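Local coordinates for uncharacterized protein (Bacteroides eggerthii DSM 20697, PDB 4ECO) that is of unknown function but, as a leucine-rich repeat solenoid, probably serves in protein binding, at residues Glu117-Arg122 with Gln146-Asp151; Ile181-Thr186 with Val280-Gly285. One frame throughout, in Å; residues are numbered along the deposited sequence.

Interaction 1 of 2, residues Glu117-Arg122 with Gln146-Asp151. With NA (sodium ion), chain C.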
ATOM      1  N   GLU A 117      -2.503  14.592  -9.917  1.00 41.96           N
ATOM      2  CA  GLU A 117      -1.792  15.873 -10.013  1.00 41.10           C
ATOM      3  C   GLU A 117      -0.568  15.939  -9.084  1.00 48.86           C
ATOM      4  O   GLU A 117       0.431  16.571  -9.451  1.00 51.19           O
ATOM      5  CB  GLU A 117      -2.745  17.019  -9.708  1.00 41.60           C
ATOM      6  CG  GLU A 117      -3.780  17.225 -10.804  1.00 38.48           C
ATOM      7  CD  GLU A 117      -4.816  18.282 -10.489  1.00 55.67           C
ATOM      8  OE1 GLU A 117      -5.384  18.227  -9.370  1.00 38.80           O
ATOM      9  OE2 GLU A 117      -5.070  19.154 -11.359  1.00 39.17           O
ATOM     10  N   LYS A 118      -0.612  15.233  -7.932  1.00 44.64           N
ATOM     11  CA  LYS A 118       0.502  15.176  -6.986  1.00 43.47           C
ATOM     12  C   LYS A 118       1.625  14.271  -7.506  1.00 44.75           C
ATOM     13  O   LYS A 118       2.757  14.414  -7.041  1.00 44.33           O
ATOM     14  CB  LYS A 118       0.040  14.698  -5.577  1.00 45.99           C
ATOM     15  CG  LYS A 118      -0.726  15.735  -4.715  1.00 56.98           C
ATOM     16  CD  LYS A 118       0.032  17.066  -4.452  1.00 61.46           C
ATOM     17  CE  LYS A 118      -0.651  18.214  -5.163  1.00 63.46           C
ATOM     18  NZ  LYS A 118       0.214  19.399  -5.357  1.00 65.20           N
ATOM     19  N   VAL A 119       1.323  13.346  -8.450  1.00 40.42           N
ATOM     20  CA  VAL A 119       2.324  12.399  -9.013  1.00 39.60           C
ATOM     21  C   VAL A 119       2.483  12.603 -10.542  1.00 45.16           C
ATOM     22  O   VAL A 119       2.950  11.700 -11.238  1.00 43.77           O
ATOM     23  CB  VAL A 119       2.042  10.895  -8.683  1.00 41.50           C
ATOM     24  CG1 VAL A 119       2.200  10.623  -7.194  1.00 41.26           C
ATOM     25  CG2 VAL A 119       0.672  10.440  -9.174  1.00 40.82           C
ATOM     26  N   ASN A 120       2.113  13.795 -11.044  1.00 45.79           N
ATOM     27  CA  ASN A 120       2.223  14.195 -12.454  1.00 47.41           C
ATOM     28  C   ASN A 120       1.621  13.109 -13.407  1.00 53.95           C
ATOM     29  O   ASN A 120       2.274  12.638 -14.348  1.00 54.39           O
ATOM     30  CB  ASN A 120       3.701  14.499 -12.817  1.00 45.93           C
ATOM     31  CG  ASN A 120       3.914  15.118 -14.173  1.00 79.09           C
ATOM     32  OD1 ASN A 120       3.044  15.798 -14.755  1.00 71.11           O
ATOM     33  ND2 ASN A 120       5.093  14.878 -14.710  1.00 78.72           N
ATOM     34  N   GLU A 121       0.361  12.719 -13.140  1.00 49.95           N
ATOM     35  CA  GLU A 121      -0.379  11.737 -13.937  1.00 48.54           C
ATOM     36  C   GLU A 121      -1.774  12.202 -14.218  1.00 54.53           C
ATOM     37  O   GLU A 121      -2.439  12.705 -13.311  1.00 55.88           O
ATOM     38  CB  GLU A 121      -0.451  10.393 -13.216  1.00 49.11           C
ATOM     39  CG  GLU A 121       0.838   9.594 -13.216  1.00 55.40           C
ATOM     40  CD  GLU A 121       0.673   8.193 -12.671  1.00 71.43           C
ATOM     41  OE1 GLU A 121      -0.162   7.431 -13.219  1.00 74.76           O
ATOM     42  OE2 GLU A 121       1.388   7.853 -11.700  1.00 55.47           O
ATOM     43  N   ARG A 122      -2.255  12.011 -15.452  1.00 51.67           N
ATOM     44  CA  ARG A 122      -3.646  12.347 -15.757  1.00 51.07           C
ATOM     45  C   ARG A 122      -4.467  11.100 -15.494  1.00 51.76           C
ATOM     46  O   ARG A 122      -4.196  10.060 -16.110  1.00 51.76           O
ATOM     47  CB  ARG A 122      -3.806  12.856 -17.192  1.00 53.91           C
ATOM     48  CG  ARG A 122      -4.561  14.180 -17.279  1.00 72.81           C
ATOM     49  CD  ARG A 122      -4.866  14.629 -18.707  1.00 89.56           C
ATOM     50  NE  ARG A 122      -3.765  14.398 -19.651  1.00 99.31           N
ATOM     51  CZ  ARG A 122      -2.681  15.163 -19.775  1.00114.87           C
ATOM     52  NH1 ARG A 122      -2.503  16.212 -18.981  1.00 98.75           N
ATOM     53  NH2 ARG A 122      -1.749  14.860 -20.665  1.00108.42           N
ATOM     54  N   GLN A 146      -4.308   2.837  -4.883  1.00 40.99           N
ATOM     55  CA  GLN A 146      -3.784   1.674  -4.193  1.00 41.37           C
ATOM     56  C   GLN A 146      -2.370   1.332  -4.673  1.00 44.57           C
ATOM     57  O   GLN A 146      -1.465   1.259  -3.836  1.00 43.91           O
ATOM     58  CB  GLN A 146      -4.732   0.476  -4.390  1.00 43.97           C
ATOM     59  CG  GLN A 146      -4.359  -0.804  -3.628  1.00 54.58           C
ATOM     60  CD  GLN A 146      -4.416  -0.688  -2.129  1.00 63.89           C
ATOM     61  OE1 GLN A 146      -5.126   0.144  -1.557  1.00 51.55           O
ATOM     62  NE2 GLN A 146      -3.656  -1.539  -1.458  1.00 64.34           N
ATOM     63  N   LYS A 147      -2.162   1.181  -6.005  1.00 40.14           N
ATOM     64  CA  LYS A 147      -0.840   0.839  -6.530  1.00 39.34           C
ATOM     65  C   LYS A 147       0.170   1.953  -6.279  1.00 42.87           C
ATOM     66  O   LYS A 147       1.338   1.641  -6.056  1.00 45.51           O
ATOM     67  CB  LYS A 147      -0.851   0.450  -8.036  1.00 42.22           C
ATOM     68  CG  LYS A 147      -1.455   1.460  -9.022  1.00 72.73           C
ATOM     69  CD  LYS A 147      -1.211   1.063 -10.503  1.00 86.56           C
ATOM     70  CE  LYS A 147      -2.083   1.787 -11.531  1.00 88.53           C
ATOM     71  NZ  LYS A 147      -3.479   1.233 -11.629  1.00 76.91           N
ATOM     72  N   THR A 148      -0.269   3.216  -6.253  1.00 38.02           N
ATOM     73  CA  THR A 148       0.623   4.372  -6.122  1.00 37.93           C
ATOM     74  C   THR A 148       1.058   4.662  -4.686  1.00 41.13           C
ATOM     75  O   THR A 148       2.251   4.946  -4.476  1.00 40.52           O
ATOM     76  CB  THR A 148      -0.031   5.644  -6.699  1.00 39.01           C
ATOM     77  OG1 THR A 148      -0.568   5.319  -7.967  1.00 37.38           O
ATOM     78  CG2 THR A 148       0.964   6.812  -6.863  1.00 30.96           C
ATOM     79  N   PHE A 149       0.103   4.650  -3.729  1.00 35.84           N
ATOM     80  CA  PHE A 149       0.409   5.057  -2.367  1.00 35.46           C
ATOM     81  C   PHE A 149       0.229   4.001  -1.284  1.00 39.50           C
ATOM     82  O   PHE A 149       0.593   4.293  -0.130  1.00 37.52           O
ATOM     83  CB  PHE A 149      -0.511   6.233  -1.992  1.00 37.80           C
ATOM     84  CG  PHE A 149      -0.398   7.444  -2.882  1.00 39.87           C
ATOM     85  CD1 PHE A 149       0.675   8.326  -2.753  1.00 42.48           C
ATOM     86  CD2 PHE A 149      -1.358   7.702  -3.857  1.00 41.49           C
ATOM     87  CE1 PHE A 149       0.775   9.447  -3.568  1.00 43.25           C
ATOM     88  CE2 PHE A 149      -1.271   8.834  -4.655  1.00 43.91           C
ATOM     89  CZ  PHE A 149      -0.200   9.697  -4.509  1.00 42.64           C
ATOM     90  N   VAL A 150      -0.357   2.815  -1.599  1.00 37.43           N
ATOM     91  CA  VAL A 150      -0.687   1.866  -0.529  1.00 37.56           C
ATOM     92  C   VAL A 150       0.047   0.504  -0.684  1.00 43.95           C
ATOM     93  O   VAL A 150       0.610  -0.004   0.304  1.00 44.17           O
ATOM     94  CB  VAL A 150      -2.233   1.652  -0.441  1.00 39.99           C
ATOM     95  CG1 VAL A 150      -2.616   0.864   0.794  1.00 39.62           C
ATOM     96  CG2 VAL A 150      -2.992   2.975  -0.473  1.00 39.19           C
ATOM     97  N   ASP A 151      -0.008  -0.100  -1.878  1.00 41.83           N
ATOM     98  CA  ASP A 151       0.616  -1.405  -2.127  1.00 42.09           C
ATOM     99  C   ASP A 151       2.097  -1.392  -1.862  1.00 47.75           C
ATOM    100  O   ASP A 151       2.793  -0.439  -2.242  1.00 48.68           O
ATOM    101  CB  ASP A 151       0.387  -1.873  -3.565  1.00 43.15           C
ATOM    102  CG  ASP A 151      -0.979  -2.450  -3.819  1.00 44.34           C
ATOM    103  OD1 ASP A 151      -1.661  -2.843  -2.823  1.00 42.16           O
ATOM    104  OD2 ASP A 151      -1.358  -2.554  -5.008  1.00 47.00           O
TER
HETATM  105 NA    NA C1001      -3.697  21.603 -11.640  1.00 42.76          NA
HETATM  106  O   HOH W   1       1.111   5.547 -10.045  1.00 44.05           O
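T148 OG1 is gripped by two partners: it gives its proton to H144 O and accepts one from a water 2.7 Å away. The same water donates to E121 OE2 at 2.9 Å, and E121 OE1 is bonded to H144 NE2, making a small polar ring between the loop 117-122 and helix 144-149. Both belong to a long excursion between neighbouring parallel strands of the leucine-rich repeat solenoid. The torsion of T148 (chi1 -47°) turns its hydroxyl back beside its own nitrogen, within reach of the preceding turn, and frees CG2 for apolar contact. That methyl meets V119 CG1 tip to tip at 4.0 Å and also lies over one face of the F149 ring, offset toward the rim. V119 CG1 approaches the ring obliquely, 3.7 Å from F149 CZ, the two side chains running past each other in opposite directions. F149 also touches Y257 of strand 253-257, so the helix end faces the solenoid strands. Q146 O takes both V150 N and D151 N, from opposite faces of its plane. Q146 NE2 then reaches D151 OD1 at 2.7 Å, above the carboxylate plane. At the start of segment 117-122, E117 OE2 binds the sodium ion at 2.8 Å, alongside S192 O, and also accepts from G90 N.

Interaction 2 of 2, residues Ile181-Thr186 with Val280-Gly285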
ATOM      1  N   ILE A 181       4.863   5.456  -3.340  1.00 46.19           N
ATOM      2  CA  ILE A 181       5.132   6.857  -3.055  1.00 44.37           C
ATOM      3  C   ILE A 181       4.630   7.188  -1.663  1.00 47.80           C
ATOM      4  O   ILE A 181       3.531   6.781  -1.276  1.00 45.57           O
ATOM      5  CB  ILE A 181       4.485   7.799  -4.126  1.00 46.68           C
ATOM      6  CG1 ILE A 181       4.861   7.434  -5.571  1.00 46.85           C
ATOM      7  CG2 ILE A 181       4.676   9.292  -3.834  1.00 44.76           C
ATOM      8  CD1 ILE A 181       6.357   7.354  -5.906  1.00 54.77           C
ATOM      9  N   THR A 182       5.448   7.949  -0.922  1.00 46.11           N
ATOM     10  CA  THR A 182       5.085   8.494   0.368  1.00 46.43           C
ATOM     11  C   THR A 182       5.062   9.988   0.199  1.00 54.09           C
ATOM     12  O   THR A 182       6.048  10.572  -0.270  1.00 55.12           O
ATOM     13  CB  THR A 182       6.013   8.027   1.502  1.00 52.86           C
ATOM     14  OG1 THR A 182       6.055   6.595   1.541  1.00 46.35           O
ATOM     15  CG2 THR A 182       5.586   8.601   2.878  1.00 52.24           C
ATOM     16  N   LEU A 183       3.934  10.616   0.541  1.00 52.30           N
ATOM     17  CA  LEU A 183       3.847  12.061   0.430  1.00 52.54           C
ATOM     18  C   LEU A 183       4.734  12.757   1.433  1.00 61.06           C
ATOM     19  O   LEU A 183       4.784  12.378   2.613  1.00 61.30           O
ATOM     20  CB  LEU A 183       2.418  12.575   0.624  1.00 51.86           C
ATOM     21  CG  LEU A 183       1.410  12.370  -0.460  1.00 54.67           C
ATOM     22  CD1 LEU A 183       0.231  13.233  -0.190  1.00 54.60           C
ATOM     23  CD2 LEU A 183       1.958  12.733  -1.824  1.00 56.20           C
ATOM     24  N   LYS A 184       5.404  13.802   0.957  1.00 60.58           N
ATOM     25  CA  LYS A 184       6.209  14.706   1.768  1.00 62.29           C
ATOM     26  C   LYS A 184       5.217  15.729   2.343  1.00 71.68           C
ATOM     27  O   LYS A 184       4.297  16.132   1.614  1.00 72.43           O
ATOM     28  CB  LYS A 184       7.320  15.337   0.908  1.00 63.86           C
ATOM     29  CG  LYS A 184       8.187  14.309   0.192  1.00 76.28           C
ATOM     30  CD  LYS A 184       9.226  14.914  -0.737  1.00 89.41           C
ATOM     31  CE  LYS A 184      10.104  13.839  -1.347  1.00104.68           C
ATOM     32  NZ  LYS A 184      11.355  14.391  -1.945  1.00118.47           N
ATOM     33  N   ASP A 185       5.345  16.123   3.631  1.00 70.35           N
ATOM     34  CA  ASP A 185       4.389  17.059   4.255  1.00 71.95           C
ATOM     35  C   ASP A 185       4.306  18.415   3.500  1.00 73.78           C
ATOM     36  O   ASP A 185       3.368  19.185   3.724  1.00 73.67           O
ATOM     37  CB  ASP A 185       4.702  17.280   5.740  1.00 76.09           C
ATOM     38  CG  ASP A 185       4.276  16.083   6.584  1.00 99.94           C
ATOM     39  OD1 ASP A 185       4.990  15.045   6.553  1.00102.96           O
ATOM     40  OD2 ASP A 185       3.189  16.153   7.216  1.00108.49           O
ATOM     41  N   THR A 186       5.228  18.644   2.555  1.00 68.40           N
ATOM     42  CA  THR A 186       5.252  19.787   1.653  1.00 68.06           C
ATOM     43  C   THR A 186       4.085  19.656   0.662  1.00 71.37           C
ATOM     44  O   THR A 186       3.459  20.659   0.301  1.00 72.88           O
ATOM     45  CB  THR A 186       6.600  19.840   0.913  1.00 78.57           C
ATOM     46  OG1 THR A 186       7.674  19.406   1.761  1.00 82.20           O
ATOM     47  CG2 THR A 186       6.876  21.202   0.298  1.00 76.57           C
ATOM     48  N   VAL A 280     -11.128  10.101   0.311  1.00 37.29           N
ATOM     49  CA  VAL A 280     -11.172  11.319   1.132  1.00 36.68           C
ATOM     50  C   VAL A 280      -9.834  11.454   1.871  1.00 38.91           C
ATOM     51  O   VAL A 280      -9.777  11.966   2.999  1.00 38.11           O
ATOM     52  CB  VAL A 280     -12.402  11.384   2.096  1.00 40.53           C
ATOM     53  CG1 VAL A 280     -13.686  11.725   1.327  1.00 40.45           C
ATOM     54  CG2 VAL A 280     -12.568  10.089   2.904  1.00 40.20           C
ATOM     55  N   ALA A 281      -8.749  11.021   1.201  1.00 34.42           N
ATOM     56  CA  ALA A 281      -7.402  11.082   1.756  1.00 34.27           C
ATOM     57  C   ALA A 281      -6.843  12.526   1.756  1.00 43.42           C
ATOM     58  O   ALA A 281      -7.275  13.354   0.951  1.00 44.66           O
ATOM     59  CB  ALA A 281      -6.489  10.164   0.976  1.00 33.34           C
ATOM     60  N   CYS A 282      -5.894  12.814   2.668  1.00 41.18           N
ATOM     61  CA  CYS A 282      -5.144  14.075   2.845  1.00 42.31           C
ATOM     62  C   CYS A 282      -5.997  15.233   3.290  1.00 44.59           C
ATOM     63  O   CYS A 282      -5.556  16.372   3.097  1.00 45.60           O
ATOM     64  CB  CYS A 282      -4.365  14.478   1.594  1.00 43.90           C
ATOM     65  SG  CYS A 282      -3.069  13.329   1.093  1.00 47.92           S
ATOM     66  N   ASN A 283      -7.148  15.006   3.918  1.00 40.41           N
ATOM     67  CA  ASN A 283      -7.933  16.148   4.396  1.00 40.25           C
ATOM     68  C   ASN A 283      -7.634  16.362   5.890  1.00 45.39           C
ATOM     69  O   ASN A 283      -8.464  16.088   6.759  1.00 46.03           O
ATOM     70  CB  ASN A 283      -9.393  15.936   4.108  1.00 38.85           C
ATOM     71  CG  ASN A 283      -9.699  15.837   2.643  1.00 47.41           C
ATOM     72  OD1 ASN A 283      -9.283  16.684   1.838  1.00 35.41           O
ATOM     73  ND2 ASN A 283     -10.452  14.811   2.268  1.00 42.09           N
ATOM     74  N   ARG A 284      -6.403  16.831   6.171  1.00 41.68           N
ATOM     75  CA  ARG A 284      -5.890  17.015   7.517  1.00 41.55           C
ATOM     76  C   ARG A 284      -6.356  18.291   8.170  1.00 48.02           C
ATOM     77  O   ARG A 284      -6.062  18.486   9.351  1.00 48.82           O
ATOM     78  CB  ARG A 284      -4.383  16.944   7.538  1.00 41.47           C
ATOM     79  CG  ARG A 284      -3.958  15.535   7.899  1.00 46.77           C
ATOM     80  CD  ARG A 284      -2.476  15.323   7.791  1.00 42.68           C
ATOM     81  NE  ARG A 284      -2.168  13.943   8.143  1.00 35.06           N
ATOM     82  CZ  ARG A 284      -0.974  13.388   8.049  1.00 51.36           C
ATOM     83  NH1 ARG A 284       0.065  14.100   7.620  1.00 46.63           N
ATOM     84  NH2 ARG A 284      -0.803  12.108   8.373  1.00 40.33           N
ATOM     85  N   GLY A 285      -7.176  19.086   7.471  1.00 45.25           N
ATOM     86  CA  GLY A 285      -7.825  20.246   8.066  1.00 44.79           C
ATOM     87  C   GLY A 285      -9.004  19.800   8.914  1.00 48.87           C
ATOM     88  O   GLY A 285      -9.465  20.543   9.791  1.00 52.29           O
TER
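L183 CD1 lies 3.5 Å from C282 SG, and this single apolar touch is the packed part of the contact between the loop 181-186 and the turn 280-285 that follows strand 277-279 of the leucine-rich repeat solenoid. Both side chains start out toward each other, and both also touch Y257 of strand 253-257, while L183 packs further on F149. C282 has left-handed backbone angles, and the turn around it is pinned on the solenoid side. N283, at the consensus asparagine position of a repeat, points back to the preceding turn, where ND2 donates to V256 O and OD1 accepts from C259 N; N315 ND2 donates likewise to V280 O, and its OD1 takes N283 N in a weak bond. Toward solvent the contact loosens. The exposed D185 faces R284 across a long salt bridge, 3.8 Å from OD2 to NH1, with OD2 at the edge of the guanidinium, near its plane. The two flat groups are tilted by only 20°, although the side chains cross at about a right angle. The extended chain of R284 carries its guanidinium out to D185 and to Y339 O, the stronger partner, to which NH2 donates. No hydrogen bond links the two segments directly. The chemistry therefore implies that L183 is seated by apolar packing beside a turn held by asparagine hydrogen bonds, while the charge pair at the rim is probably a weak attraction, because the bridge is long and the aspartate is exposed to solvent.

In the fold
From the N terminus, the chain leaves strand 109-111 and, before returning to its parallel neighbour 210-214, makes a long excursion. Interaction 1 closes a loop inside that excursion, bringing helix 144-149 back to residues 117-122. Interaction 2 opens later, at residues 181-186, and spans a much longer separation to the turn after strand 277-279. The two loops thus follow in series, neither nested nor crossed. They nevertheless adjoin in space, with centres about 12 Å apart: T148 O and I181 N probably share a hydrogen bond, and the carbonyl oxygen of I181 packs against the F149 ring. Together they hold the excursion to itself and then to the solenoid, with Y257 touched from both.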